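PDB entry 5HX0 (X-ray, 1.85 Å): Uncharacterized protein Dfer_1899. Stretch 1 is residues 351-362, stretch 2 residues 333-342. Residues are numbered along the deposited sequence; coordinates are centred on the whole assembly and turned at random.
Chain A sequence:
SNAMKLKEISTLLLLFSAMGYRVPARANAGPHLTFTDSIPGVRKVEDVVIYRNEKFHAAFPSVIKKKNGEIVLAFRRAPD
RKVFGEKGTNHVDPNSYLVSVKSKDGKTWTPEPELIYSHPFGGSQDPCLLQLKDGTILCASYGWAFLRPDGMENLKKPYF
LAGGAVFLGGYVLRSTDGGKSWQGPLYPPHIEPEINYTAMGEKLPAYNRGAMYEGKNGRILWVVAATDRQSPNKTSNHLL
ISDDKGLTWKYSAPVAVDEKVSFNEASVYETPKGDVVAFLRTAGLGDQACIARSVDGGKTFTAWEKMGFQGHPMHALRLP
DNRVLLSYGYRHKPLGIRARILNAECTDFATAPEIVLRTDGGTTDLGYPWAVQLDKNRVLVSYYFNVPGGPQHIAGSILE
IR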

# COMPACT_ATOMS: atom_id res chain seq x y z
N THR A 351 18.03 -38.57 -13.79
CA THR A 351 17.92 -39.05 -15.16
C THR A 351 16.87 -38.33 -15.98
O THR A 351 16.83 -38.52 -17.20
CB THR A 351 17.64 -40.57 -15.17
OG1 THR A 351 16.46 -40.88 -14.40
CG2 THR A 351 18.83 -41.33 -14.60
N ALA A 352 16.03 -37.50 -15.37
CA ALA A 352 14.98 -36.83 -16.13
C ALA A 352 15.61 -35.74 -17.00
O ALA A 352 16.39 -34.92 -16.50
CB ALA A 352 13.93 -36.24 -15.19
N PRO A 353 15.29 -35.70 -18.29
CA PRO A 353 15.96 -34.76 -19.19
C PRO A 353 15.51 -33.33 -18.92
O PRO A 353 14.34 -33.09 -18.60
CB PRO A 353 15.54 -35.23 -20.59
CG PRO A 353 14.26 -36.00 -20.38
CD PRO A 353 14.38 -36.62 -19.00
N GLU A 354 16.44 -32.39 -19.06
CA GLU A 354 16.15 -31.00 -18.75
C GLU A 354 15.48 -30.30 -19.93
O GLU A 354 15.93 -30.42 -21.08
CB GLU A 354 17.43 -30.27 -18.34
CG GLU A 354 17.22 -28.83 -17.91
CD GLU A 354 18.46 -28.24 -17.29
OE1 GLU A 354 19.43 -27.96 -18.02
OE2 GLU A 354 18.49 -28.07 -16.05
N ILE A 355 14.40 -29.61 -19.64
CA ILE A 355 13.62 -28.83 -20.60
C ILE A 355 14.13 -27.40 -20.51
O ILE A 355 14.12 -26.81 -19.42
CB ILE A 355 12.12 -28.91 -20.27
CG1 ILE A 355 11.65 -30.37 -20.21
CG2 ILE A 355 11.29 -28.07 -21.22
CD1 ILE A 355 10.29 -30.55 -19.56
N VAL A 356 14.59 -26.82 -21.61
CA VAL A 356 15.10 -25.45 -21.55
C VAL A 356 14.03 -24.52 -22.09
O VAL A 356 13.72 -24.54 -23.28
CB VAL A 356 16.44 -25.30 -22.30
CG1 VAL A 356 16.96 -23.87 -22.14
CG2 VAL A 356 17.48 -26.30 -21.75
N LEU A 357 13.46 -23.67 -21.22
CA LEU A 357 12.35 -22.83 -21.66
C LEU A 357 12.80 -21.45 -22.16
O LEU A 357 12.19 -20.91 -23.09
CB LEU A 357 11.32 -22.64 -20.52
CG LEU A 357 10.67 -23.93 -19.99
CD1 LEU A 357 9.76 -23.61 -18.82
CD2 LEU A 357 9.90 -24.64 -21.11
N ARG A 358 13.82 -20.86 -21.56
CA ARG A 358 14.29 -19.53 -21.94
C ARG A 358 15.80 -19.50 -21.83
O ARG A 358 16.37 -20.03 -20.87
CB ARG A 358 13.71 -18.40 -21.05
CG ARG A 358 12.20 -18.25 -21.05
CD ARG A 358 11.68 -17.70 -22.37
NE ARG A 358 12.02 -16.30 -22.64
CZ ARG A 358 11.17 -15.29 -22.51
NH1 ARG A 358 9.93 -15.50 -22.09
NH2 ARG A 358 11.55 -14.06 -22.82
N THR A 359 16.45 -18.87 -22.81
CA THR A 359 17.90 -18.64 -22.78
C THR A 359 18.25 -17.18 -23.02
O THR A 359 19.45 -16.86 -23.11
CB THR A 359 18.60 -19.50 -23.86
OG1 THR A 359 18.06 -19.18 -25.14
CG2 THR A 359 18.40 -20.99 -23.60
N ASP A 360 17.26 -16.29 -23.12
CA ASP A 360 17.47 -14.93 -23.59
C ASP A 360 17.49 -13.89 -22.47
O ASP A 360 17.26 -12.70 -22.72
CB ASP A 360 16.38 -14.56 -24.61
CG ASP A 360 14.95 -14.74 -24.06
OD1 ASP A 360 14.70 -15.70 -23.30
OD2 ASP A 360 14.07 -13.91 -24.40
N GLY A 361 17.76 -14.31 -21.23
CA GLY A 361 17.74 -13.35 -20.13
C GLY A 361 18.88 -12.35 -20.22
O GLY A 361 19.97 -12.66 -20.69
N GLY A 362 18.61 -11.13 -19.73
CA GLY A 362 19.60 -10.06 -19.70
C GLY A 362 20.55 -10.14 -18.51
O GLY A 362 21.74 -10.41 -18.68
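Stretch 2 333-342: KPLGIRARIL

Stretch 2 lies alongside stretch 1 as an antiparallel β-strand neighbour. Residues 336-342 are extended and pair with the strand around residues 354-358; the N-to-C directions of the two strands differ by 149°, their axes approach to 4.5 Å, and the contact buries 948 Å² in all. Ahead of its strand, stretch 2 enters through a cis peptide bond before Pro-334.

At the start of stretch 1, Ala-352 points toward stretch 2 and packs against its far end, with CB 3.9 Å from CD2 of Leu-342 and 3.4 Å from the carbonyl O of Ile-341. Direct backbone pairing has not yet begun here. Instead, water 2 spans the gap, accepting from N of Ile-341 (2.9 Å) and donating to O of Pro-353 (2.6 Å).

Glu-354 extends its carboxylate between two arginines of stretch 2. Its OE1 forms a salt bridge with NH1 of Arg-338 at 2.8 Å and its OE2 another with NH2 of Arg-340 at 3.2 Å; each oxygen lies near the plane of the guanidinium it meets. Alternation along the strand places both arginines on the same face of the sheet as Glu-354, so one acid can serve both.

Ile-355 supplies the regular hydrogen-bonded pair with Ala-339: its N donates to O of Ala-339 at 2.6 Å, and N of Ala-339 returns a bond to O of Ile-355 at 2.9 Å. Their side chains share the opposite face from Glu-354, where CD1 of Ile-355 also reaches CG1 of Ile-341 at 4.0 Å. Val-356 then faces Arg-338 in a non-hydrogen-bonded pair, the CA atoms 4.6 Å apart, and lays its CG1 over one face of the guanidinium, 4.0 Å from NE.

The pairing becomes irregular at Leu-357, whose psi of -36° departs from the extended conformation. The carbonyl O of Ile-337 consequently accepts from two successive amides, N of Leu-357 at 2.8 Å and N of Arg-358 at 3.2 Å, while N of Ile-337 donates to O of Arg-358 at 3.3 Å. That same Arg-358 O receives a CA-H...O contact from CA of Gly-336 at 3.2 Å; a CB on this glycine would clash with it. Water 1 links O of Arg-358, O of Pro-334 and NE of Arg-338.

Further along stretch 1, CB of Thr-359 lies 3.9 Å from CB of Pro-334. Gly-361 N closes the backbone contact with a 3.0 Å hydrogen bond to O of Leu-335, and Gly-362 O rests 3.3 Å from CD1 of Leu-335.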

# COMPACT_ATOMS: atom_id res chain seq x y z
N LYS A 333 24.93 -18.68 -17.58
CA LYS A 333 24.85 -18.58 -19.04
C LYS A 333 24.41 -19.89 -19.65
O LYS A 333 24.92 -20.95 -19.30
CB LYS A 333 26.20 -18.16 -19.65
CG LYS A 333 26.77 -16.86 -19.11
CD LYS A 333 25.72 -15.75 -19.01
CE LYS A 333 25.93 -14.63 -20.04
NZ LYS A 333 24.78 -13.64 -20.05
N PRO A 334 23.44 -19.85 -20.56
CA PRO A 334 22.64 -18.69 -20.97
C PRO A 334 21.47 -18.48 -20.01
O PRO A 334 20.75 -19.45 -19.72
CB PRO A 334 22.15 -19.08 -22.36
CG PRO A 334 22.05 -20.56 -22.31
CD PRO A 334 23.05 -21.06 -21.29
N LEU A 335 21.28 -17.26 -19.54
CA LEU A 335 20.33 -16.98 -18.46
C LEU A 335 18.90 -17.30 -18.86
O LEU A 335 18.45 -16.88 -19.92
CB LEU A 335 20.42 -15.51 -18.07
CG LEU A 335 21.76 -15.02 -17.55
CD1 LEU A 335 21.77 -13.51 -17.54
CD2 LEU A 335 21.96 -15.57 -16.14
N GLY A 336 18.18 -18.00 -17.98
CA GLY A 336 16.76 -18.21 -18.24
C GLY A 336 16.05 -19.14 -17.28
O GLY A 336 16.25 -19.08 -16.06
N ILE A 337 15.21 -20.02 -17.83
CA ILE A 337 14.24 -20.81 -17.09
C ILE A 337 14.33 -22.23 -17.60
O ILE A 337 14.35 -22.44 -18.82
CB ILE A 337 12.79 -20.30 -17.26
CG1 ILE A 337 12.66 -18.77 -17.07
CG2 ILE A 337 11.80 -21.12 -16.39
CD1 ILE A 337 12.94 -18.25 -15.65
N ARG A 338 14.33 -23.21 -16.70
CA ARG A 338 14.41 -24.62 -17.09
C ARG A 338 13.45 -25.46 -16.24
O ARG A 338 12.86 -24.99 -15.27
CB ARG A 338 15.86 -25.13 -16.97
CG ARG A 338 16.82 -24.32 -17.86
CD ARG A 338 18.26 -24.78 -17.80
NE ARG A 338 19.04 -23.97 -18.74
CZ ARG A 338 20.11 -24.41 -19.40
NH1 ARG A 338 20.53 -25.66 -19.24
NH2 ARG A 338 20.74 -23.59 -20.24
N ALA A 339 13.32 -26.74 -16.61
CA ALA A 339 12.44 -27.64 -15.89
C ALA A 339 12.79 -29.08 -16.23
O ALA A 339 13.51 -29.35 -17.20
CB ALA A 339 10.96 -27.36 -16.22
N ARG A 340 12.28 -30.01 -15.42
CA ARG A 340 12.34 -31.42 -15.77
C ARG A 340 11.11 -32.11 -15.19
O ARG A 340 10.54 -31.65 -14.21
CB ARG A 340 13.64 -32.08 -15.29
CG ARG A 340 14.01 -31.86 -13.84
CD ARG A 340 15.45 -32.35 -13.53
NE ARG A 340 16.48 -31.48 -14.11
CZ ARG A 340 17.74 -31.85 -14.34
NH1 ARG A 340 18.13 -33.10 -14.06
NH2 ARG A 340 18.60 -31.00 -14.87
N ILE A 341 10.69 -33.20 -15.82
CA ILE A 341 9.49 -33.91 -15.39
C ILE A 341 9.92 -35.18 -14.67
O ILE A 341 10.56 -36.05 -15.27
CB ILE A 341 8.58 -34.24 -16.59
CG1 ILE A 341 8.08 -32.95 -17.24
CG2 ILE A 341 7.42 -35.14 -16.13
CD1 ILE A 341 7.16 -33.21 -18.45
N LEU A 342 9.58 -35.27 -13.39
CA LEU A 342 9.96 -36.40 -12.56
C LEU A 342 8.86 -37.45 -12.55
O LEU A 342 7.70 -37.16 -12.86
CB LEU A 342 10.25 -35.93 -11.14
CG LEU A 342 11.20 -34.73 -10.99
CD1 LEU A 342 11.47 -34.48 -9.51
CD2 LEU A 342 12.51 -35.00 -11.74
O HOH W 1 18.64 -21.27 -19.62
O HOH W 2 11.89 -33.95 -18.35